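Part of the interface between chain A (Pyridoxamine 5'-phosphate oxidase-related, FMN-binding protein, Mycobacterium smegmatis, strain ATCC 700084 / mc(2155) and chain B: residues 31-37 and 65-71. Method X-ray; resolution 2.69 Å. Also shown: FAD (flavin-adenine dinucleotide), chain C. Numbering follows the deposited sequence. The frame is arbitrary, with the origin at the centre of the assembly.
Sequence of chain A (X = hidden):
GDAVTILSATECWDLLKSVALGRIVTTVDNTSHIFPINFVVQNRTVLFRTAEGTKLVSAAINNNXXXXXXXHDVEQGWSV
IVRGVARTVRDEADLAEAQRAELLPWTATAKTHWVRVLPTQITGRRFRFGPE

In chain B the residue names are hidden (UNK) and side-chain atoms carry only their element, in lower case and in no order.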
ATOM      1  N   THR A  31      15.993   3.551  -3.740  1.00 47.99           N
ATOM      2  CA  THR A  31      15.483   3.422  -2.382  1.00 54.93           C
ATOM      3  C   THR A  31      14.141   4.137  -2.299  1.00 53.27           C
ATOM      4  O   THR A  31      14.044   5.324  -2.632  1.00 49.22           O
ATOM      5  CB  THR A  31      16.469   4.003  -1.366  1.00 60.79           C
ATOM      6  OG1 THR A  31      16.647   5.404  -1.615  1.00 65.93           O
ATOM      7  CG2 THR A  31      17.819   3.302  -1.472  1.00 48.75           C
ATOM      8  N   SER A  32      13.112   3.418  -1.858  1.00 38.66           N
ATOM      9  CA  SER A  32      11.762   3.956  -1.796  1.00 30.85           C
ATOM     10  C   SER A  32      11.215   3.865  -0.378  1.00 28.81           C
ATOM     11  O   SER A  32      11.618   3.005   0.410  1.00 24.40           O
ATOM     12  CB  SER A  32      10.826   3.221  -2.756  1.00 26.23           C
ATOM     13  OG  SER A  32      10.394   1.994  -2.198  1.00 31.98           O
ATOM     14  N   HIS A  33      10.290   4.769  -0.066  1.00 30.30           N
ATOM     15  CA  HIS A  33       9.639   4.828   1.231  1.00 26.00           C
ATOM     16  C   HIS A  33       8.131   4.884   1.038  1.00 26.75           C
ATOM     17  O   HIS A  33       7.639   5.397   0.031  1.00 22.67           O
ATOM     18  CB  HIS A  33      10.105   6.043   2.035  1.00 28.22           C
ATOM     19  CG  HIS A  33      11.517   5.939   2.514  1.00 38.70           C
ATOM     20  ND1 HIS A  33      12.599   6.169   1.692  1.00 38.34           N
ATOM     21  CD2 HIS A  33      12.025   5.619   3.728  1.00 34.88           C
ATOM     22  CE1 HIS A  33      13.714   6.000   2.381  1.00 51.33           C
ATOM     23  NE2 HIS A  33      13.393   5.666   3.618  1.00 36.17           N
ATOM     24  N   ILE A  34       7.399   4.354   2.013  1.00 16.25           N
ATOM     25  CA  ILE A  34       5.945   4.311   1.958  1.00 21.30           C
ATOM     26  C   ILE A  34       5.390   4.948   3.225  1.00 17.77           C
ATOM     27  O   ILE A  34       5.882   4.689   4.329  1.00 20.02           O
ATOM     28  CB  ILE A  34       5.429   2.866   1.765  1.00 24.36           C
ATOM     29  CG1 ILE A  34       3.911   2.801   1.930  1.00 29.39           C
ATOM     30  CG2 ILE A  34       6.129   1.901   2.705  1.00 16.87           C
ATOM     31  CD1 ILE A  34       3.305   1.529   1.385  1.00 39.53           C
ATOM     32  N   PHE A  35       4.383   5.798   3.060  1.00 16.13           N
ATOM     33  CA  PHE A  35       3.809   6.574   4.160  1.00 17.89           C
ATOM     34  C   PHE A  35       2.302   6.378   4.184  1.00 24.47           C
ATOM     35  O   PHE A  35       1.600   6.914   3.300  1.00 23.28           O
ATOM     36  CB  PHE A  35       4.131   8.061   4.021  1.00 19.50           C
ATOM     37  CG  PHE A  35       5.594   8.363   3.875  1.00 23.60           C
ATOM     38  CD1 PHE A  35       6.200   8.336   2.629  1.00 20.79           C
ATOM     39  CD2 PHE A  35       6.358   8.694   4.980  1.00 20.30           C
ATOM     40  CE1 PHE A  35       7.549   8.619   2.491  1.00 31.36           C
ATOM     41  CE2 PHE A  35       7.705   8.979   4.849  1.00 28.39           C
ATOM     42  CZ  PHE A  35       8.301   8.942   3.603  1.00 26.54           C
ATOM     43  N   PRO A  36       1.760   5.643   5.151  1.00 21.20           N
ATOM     44  CA  PRO A  36       0.301   5.586   5.292  1.00 19.29           C
ATOM     45  C   PRO A  36      -0.252   6.955   5.659  1.00 17.68           C
ATOM     46  O   PRO A  36       0.285   7.646   6.526  1.00 22.75           O
ATOM     47  CB  PRO A  36       0.087   4.565   6.414  1.00 16.45           C
ATOM     48  CG  PRO A  36       1.364   3.818   6.504  1.00 22.91           C
ATOM     49  CD  PRO A  36       2.444   4.755   6.101  1.00 14.10           C
ATOM     50  N   ILE A  37      -1.324   7.356   4.975  1.00 16.61           N
ATOM     51  CA  ILE A  37      -1.972   8.637   5.230  1.00 21.87           C
ATOM     52  C   ILE A  37      -3.483   8.456   5.247  1.00 17.40           C
ATOM     53  O   ILE A  37      -4.034   7.565   4.595  1.00 14.18           O
ATOM     54  CB  ILE A  37      -1.594   9.714   4.187  1.00 17.14           C
ATOM     55  CG1 ILE A  37      -2.050   9.284   2.790  1.00 17.44           C
ATOM     56  CG2 ILE A  37      -0.105  10.012   4.228  1.00 21.99           C
ATOM     57  CD1 ILE A  37      -2.077  10.401   1.786  1.00 16.09           C
TER
ATOM     58  N   UNK B  65      12.352  -5.819  -1.738  1.00 23.55           N
ATOM     59  CA  UNK B  65      10.992  -5.311  -1.818  1.00 21.05           C
ATOM     60  C   UNK B  65      10.586  -4.714  -0.479  1.00 25.13           C
ATOM     61  O   UNK B  65      11.129  -5.050   0.576  1.00 27.48           O
ATOM     62  c   UNK B  65       9.873  -7.469  -1.142  1.00 19.07           C
ATOM     63  c   UNK B  65      10.353  -7.012  -3.572  1.00 18.78           C
ATOM     64  c   UNK B  65       9.979  -6.402  -2.229  1.00 28.94           C
ATOM     65  N   UNK B  66       9.613  -3.813  -0.545  1.00 22.97           N
ATOM     66  CA  UNK B  66       8.889  -3.338   0.623  1.00 19.75           C
ATOM     67  C   UNK B  66       7.558  -4.070   0.720  1.00 18.23           C
ATOM     68  O   UNK B  66       6.892  -4.304  -0.292  1.00 17.65           O
ATOM     69  c   UNK B  66      10.142  -1.131   2.366  1.00 36.83           C
ATOM     70  c   UNK B  66       9.446   0.529   0.663  1.00 27.68           C
ATOM     71  c   UNK B  66       8.642  -1.831   0.543  1.00 22.60           C
ATOM     72  c   UNK B  66       9.806  -0.920   0.915  1.00 28.78           C
ATOM     73  N   UNK B  67       7.180  -4.447   1.937  1.00 18.81           N
ATOM     74  CA  UNK B  67       5.841  -4.950   2.207  1.00 18.06           C
ATOM     75  C   UNK B  67       5.195  -4.083   3.273  1.00 14.85           C
ATOM     76  O   UNK B  67       5.811  -3.796   4.304  1.00 11.12           O
ATOM     77  c   UNK B  67       4.108  -6.942   4.397  1.00 15.96           C
ATOM     78  c   UNK B  67       2.856  -7.394   4.759  1.00 17.96           C
ATOM     79  c   UNK B  67       2.333  -7.772   2.459  1.00 17.92           C
ATOM     80  c   UNK B  67       4.489  -6.903   3.067  1.00 15.89           C
ATOM     81  c   UNK B  67       1.966  -7.811   3.788  1.00 15.50           C
ATOM     82  c   UNK B  67       3.585  -7.317   2.103  1.00 14.72           C
ATOM     83  c   UNK B  67       5.847  -6.403   2.670  1.00 14.65           C
ATOM     84  N   UNK B  68       3.953  -3.683   3.032  1.00 13.29           N
ATOM     85  CA  UNK B  68       3.237  -2.849   3.979  1.00 19.87           C
ATOM     86  C   UNK B  68       1.802  -3.335   4.103  1.00 17.11           C
ATOM     87  O   UNK B  68       1.214  -3.848   3.149  1.00 18.92           O
ATOM     88  c   UNK B  68       3.267  -1.373   3.564  1.00 16.48           C
ATOM     89  o   UNK B  68       0.702  -0.490   3.525  1.00 19.57           O
ATOM     90  c   UNK B  68       2.799  -0.418   4.641  1.00 16.90           C
ATOM     91  o   UNK B  68       0.788   0.547   5.462  1.00 15.44           O
ATOM     92  c   UNK B  68       1.323  -0.099   4.535  1.00 19.39           C
ATOM     93  N   UNK B  69       1.260  -3.181   5.307  1.00 16.50           N
ATOM     94  CA  UNK B  69      -0.142  -3.433   5.594  1.00 15.64           C
ATOM     95  C   UNK B  69      -0.530  -2.558   6.777  1.00 19.46           C
ATOM     96  O   UNK B  69       0.309  -2.232   7.622  1.00 19.64           O
ATOM     97  c   UNK B  69      -0.404  -4.911   5.889  1.00 12.76           C
ATOM     98  N   UNK B  70      -1.799  -2.159   6.824  1.00 17.89           N
ATOM     99  CA  UNK B  70      -2.248  -1.236   7.856  1.00 18.77           C
ATOM    100  C   UNK B  70      -3.720  -1.489   8.154  1.00 17.88           C
ATOM    101  O   UNK B  70      -4.373  -2.316   7.513  1.00 21.45           O
ATOM    102  o   UNK B  70      -1.835   1.175   5.264  1.00 16.94           O
ATOM    103  c   UNK B  70      -2.554   0.539   6.062  1.00 14.21           C
ATOM    104  o   UNK B  70      -3.714   0.176   5.781  1.00 23.75           O
ATOM    105  c   UNK B  70      -2.002   0.219   7.437  1.00 16.86           C
ATOM    106  N   UNK B  71      -4.234  -0.760   9.141  1.00 17.48           N
ATOM    107  CA  UNK B  71      -5.642  -0.791   9.520  1.00 27.93           C
ATOM    108  C   UNK B  71      -5.895   0.384  10.453  1.00 25.68           C
ATOM    109  O   UNK B  71      -4.959   0.989  10.984  1.00 20.54           O
ATOM    110  c   UNK B  71      -6.027  -2.115  10.183  1.00 26.37           C
ATOM    111  c   UNK B  71      -7.517  -2.381  10.122  1.00 25.85           C
ATOM    112  o   UNK B  71      -8.120  -2.167   9.050  1.00 27.00           O
ATOM    113  o   UNK B  71      -8.087  -2.793  11.153  1.00 37.64           O
TER
HETATM  114  PA  FAD C 201      11.153   8.554  10.510  1.00 40.04           P
HETATM  115  O1A FAD C 201      11.134   8.490  11.993  1.00 37.56           O
HETATM  116  O2A FAD C 201      12.245   9.436   9.904  1.00 41.29           O
HETATM  117  O5B FAD C 201      11.236   7.112   9.877  1.00 39.32           O
HETATM  118  C5B FAD C 201      12.263   6.177  10.271  1.00 39.74           C
HETATM  119  C4B FAD C 201      11.875   4.802   9.791  1.00 39.20           C
HETATM  120  O4B FAD C 201      10.694   4.369  10.495  1.00 34.58           O
HETATM  121  C3B FAD C 201      11.502   4.708   8.318  1.00 38.50           C
HETATM  122  O3B FAD C 201      12.653   4.532   7.500  1.00 39.04           O
HETATM  123  C2B FAD C 201      10.592   3.477   8.286  1.00 24.58           C
HETATM  124  O2B FAD C 201      11.320   2.267   8.117  1.00 45.45           O
HETATM  125  C1B FAD C 201       9.912   3.532   9.661  1.00 32.78           C
HETATM  126  N9A FAD C 201       8.551   4.053   9.623  1.00 29.99           N
HETATM  127  C8A FAD C 201       8.163   5.367   9.584  1.00 30.45           C
HETATM  128  N7A FAD C 201       6.864   5.543   9.544  1.00 31.47           N
HETATM  129  C5A FAD C 201       6.360   4.243   9.553  1.00 30.96           C
HETATM  130  C6A FAD C 201       5.047   3.742   9.525  1.00 27.40           C
HETATM  131  N6A FAD C 201       3.953   4.503   9.482  1.00 27.34           N
HETATM  132  N1A FAD C 201       4.897   2.396   9.550  1.00 26.93           N
HETATM  133  C2A FAD C 201       5.986   1.627   9.599  1.00 26.32           C
HETATM  134  N3A FAD C 201       7.268   1.990   9.624  1.00 23.47           N
HETATM  135  C4A FAD C 201       7.390   3.328   9.602  1.00 23.06           C
HETATM  136  N1  FAD C 201       1.334  11.041   8.618  1.00 23.60           N
HETATM  137  C2  FAD C 201       0.828  12.198   8.105  1.00 26.99           C
HETATM  138  O2  FAD C 201       1.549  13.177   7.881  1.00 30.71           O
HETATM  139  N3  FAD C 201      -0.523  12.291   7.823  1.00 26.40           N
HETATM  140  C4  FAD C 201      -1.463  11.298   8.010  1.00 28.47           C
HETATM  141  O4  FAD C 201      -2.642  11.497   7.721  1.00 28.98           O
HETATM  142  C4X FAD C 201      -0.914  10.072   8.557  1.00 27.49           C
HETATM  143  N5  FAD C 201      -1.731   9.077   8.770  1.00 30.94           N
HETATM  144  C5X FAD C 201      -1.204   7.906   9.293  1.00 28.93           C
HETATM  145  C6  FAD C 201      -2.061   6.832   9.529  1.00 23.39           C
HETATM  146  C7  FAD C 201      -1.582   5.636  10.053  1.00 23.59           C
HETATM  147  C7M FAD C 201      -2.537   4.497  10.293  1.00 31.21           C
HETATM  148  C8  FAD C 201      -0.215   5.507  10.349  1.00 31.69           C
HETATM  149  C8M FAD C 201       0.334   4.228  10.920  1.00 28.78           C
HETATM  150  C9  FAD C 201       0.644   6.577  10.116  1.00 28.13           C
HETATM  151  C9A FAD C 201       0.160   7.770   9.593  1.00 25.28           C
HETATM  152  N10 FAD C 201       1.002   8.875   9.351  1.00 30.85           N
HETATM  153  C10 FAD C 201       0.498  10.040   8.829  1.00 29.13           C
HETATM  154  C1' FAD C 201       2.442   8.796   9.624  1.00 28.77           C
HETATM  155  C2' FAD C 201       3.261   8.507   8.369  1.00 25.80           C
HETATM  156  O2' FAD C 201       2.727   7.374   7.686  1.00 28.74           O
HETATM  157  C3' FAD C 201       4.711   8.224   8.761  1.00 20.11           C
HETATM  158  O3' FAD C 201       4.724   7.392   9.914  1.00 31.26           O
HETATM  159  C4' FAD C 201       5.536   9.478   9.046  1.00 26.78           C
HETATM  160  O4' FAD C 201       5.374  10.410   7.976  1.00 30.39           O
HETATM  161  C5' FAD C 201       7.001   9.165   9.253  1.00 31.88           C
HETATM  162  O5' FAD C 201       7.692  10.374   9.628  1.00 40.14           O
HETATM  163  P   FAD C 201       8.974  10.328  10.541  1.00 41.89           P
HETATM  164  O1P FAD C 201       8.549   9.999  11.975  1.00 41.09           O
HETATM  165  O2P FAD C 201       9.786  11.554  10.369  1.00 36.98           O
HETATM  166  O3P FAD C 201       9.757   9.076   9.972  1.00 41.21           O

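Two strands run side by side across this interface, 31-37 of chain A and 65-71 of chain B. Their axes lie 5° apart in direction, so they are parallel, and they approach to 8.7 Å. That spacing is too wide for backbone pairing and leaves room for side chains between the strands.

Position 65 has three side-chain carbons, one of them carrying the other two. The fork is at CB, the first side-chain carbon. Its CA-to-CB bond points away from chain A, and the side chain makes no contact with the chain A stretch. A beta-branched side chain of three carbons is valine, Val65(B).

Position 66 has four side-chain carbons, forked at the second. Its CA-to-CB bond points toward chain A. One end carbon lies 3.3 Å from O of Ser32(A) and 3.4 Å from OG of the same residue. It also lies 4.1 Å from CG2 of Ile34(A), an apolar contact. Four carbons with the fork one step out make leucine. This is Leu66(B), with chi1 m and chi2 t, and the carbon in question is CD1.

Position 67 has one carbon followed by a ring of six carbons, with no oxygen on the ring. The CA-to-CB bond points away, and nothing on the chain A stretch is in reach. The residue is phenylalanine, Phe67(B).

Position 68 has three carbons in a row, the third carrying two oxygens. Its CA-to-CB bond points toward chain A. Its CB lies 3.6 Å from CD1 of Ile34(A), and one carboxylate oxygen lies 3.5 Å from CG of Pro36(A). A carboxylate on two methylenes is glutamate, Glu68(B), and the oxygen near the proline is OE2.

Position 69 has a single side-chain carbon. Its CA-to-CB bond points away, and the side chain touches nothing on the chain A stretch. This is Ala69(B).

Position 70 has two carbons, the second carrying two oxygens. Its CA-to-CB bond points toward chain A, where one oxygen lies 4.1 Å from CB of Pro36(A). The short acid is aspartate, Asp70(B), and that oxygen is OD2. It lies 2.7 Å from OE2 of Glu68(B). Two acid oxygens so close suggest that one carboxyl group is protonated.

Position 71 also has two carbons, the second carrying two oxygens, but its side chain is out of reach of the chain A stretch. This is Asp71(B).

The contact follows the alternation of the strands. Ser32(A), Ile34(A) and Pro36(A) face Leu66(B), Glu68(B) and Asp70(B) in register, and together the stretches bury 279 Å². No hydrogen bond crosses between them. Packing does the work: Leu66(B) fits against Ser32(A) and Ile34(A), while the methylene carbon CB of Glu68(B) meets Ile34(A). The CA-to-CB bonds of the other residues of the chain A strand point away from chain B. His33(A), Phe35(A) and Ile37(A) lie near FAD, whose O2' donates a hydrogen bond of 2.7 Å to O of Pro36(A).

Chain B (65-71) VLFEADD
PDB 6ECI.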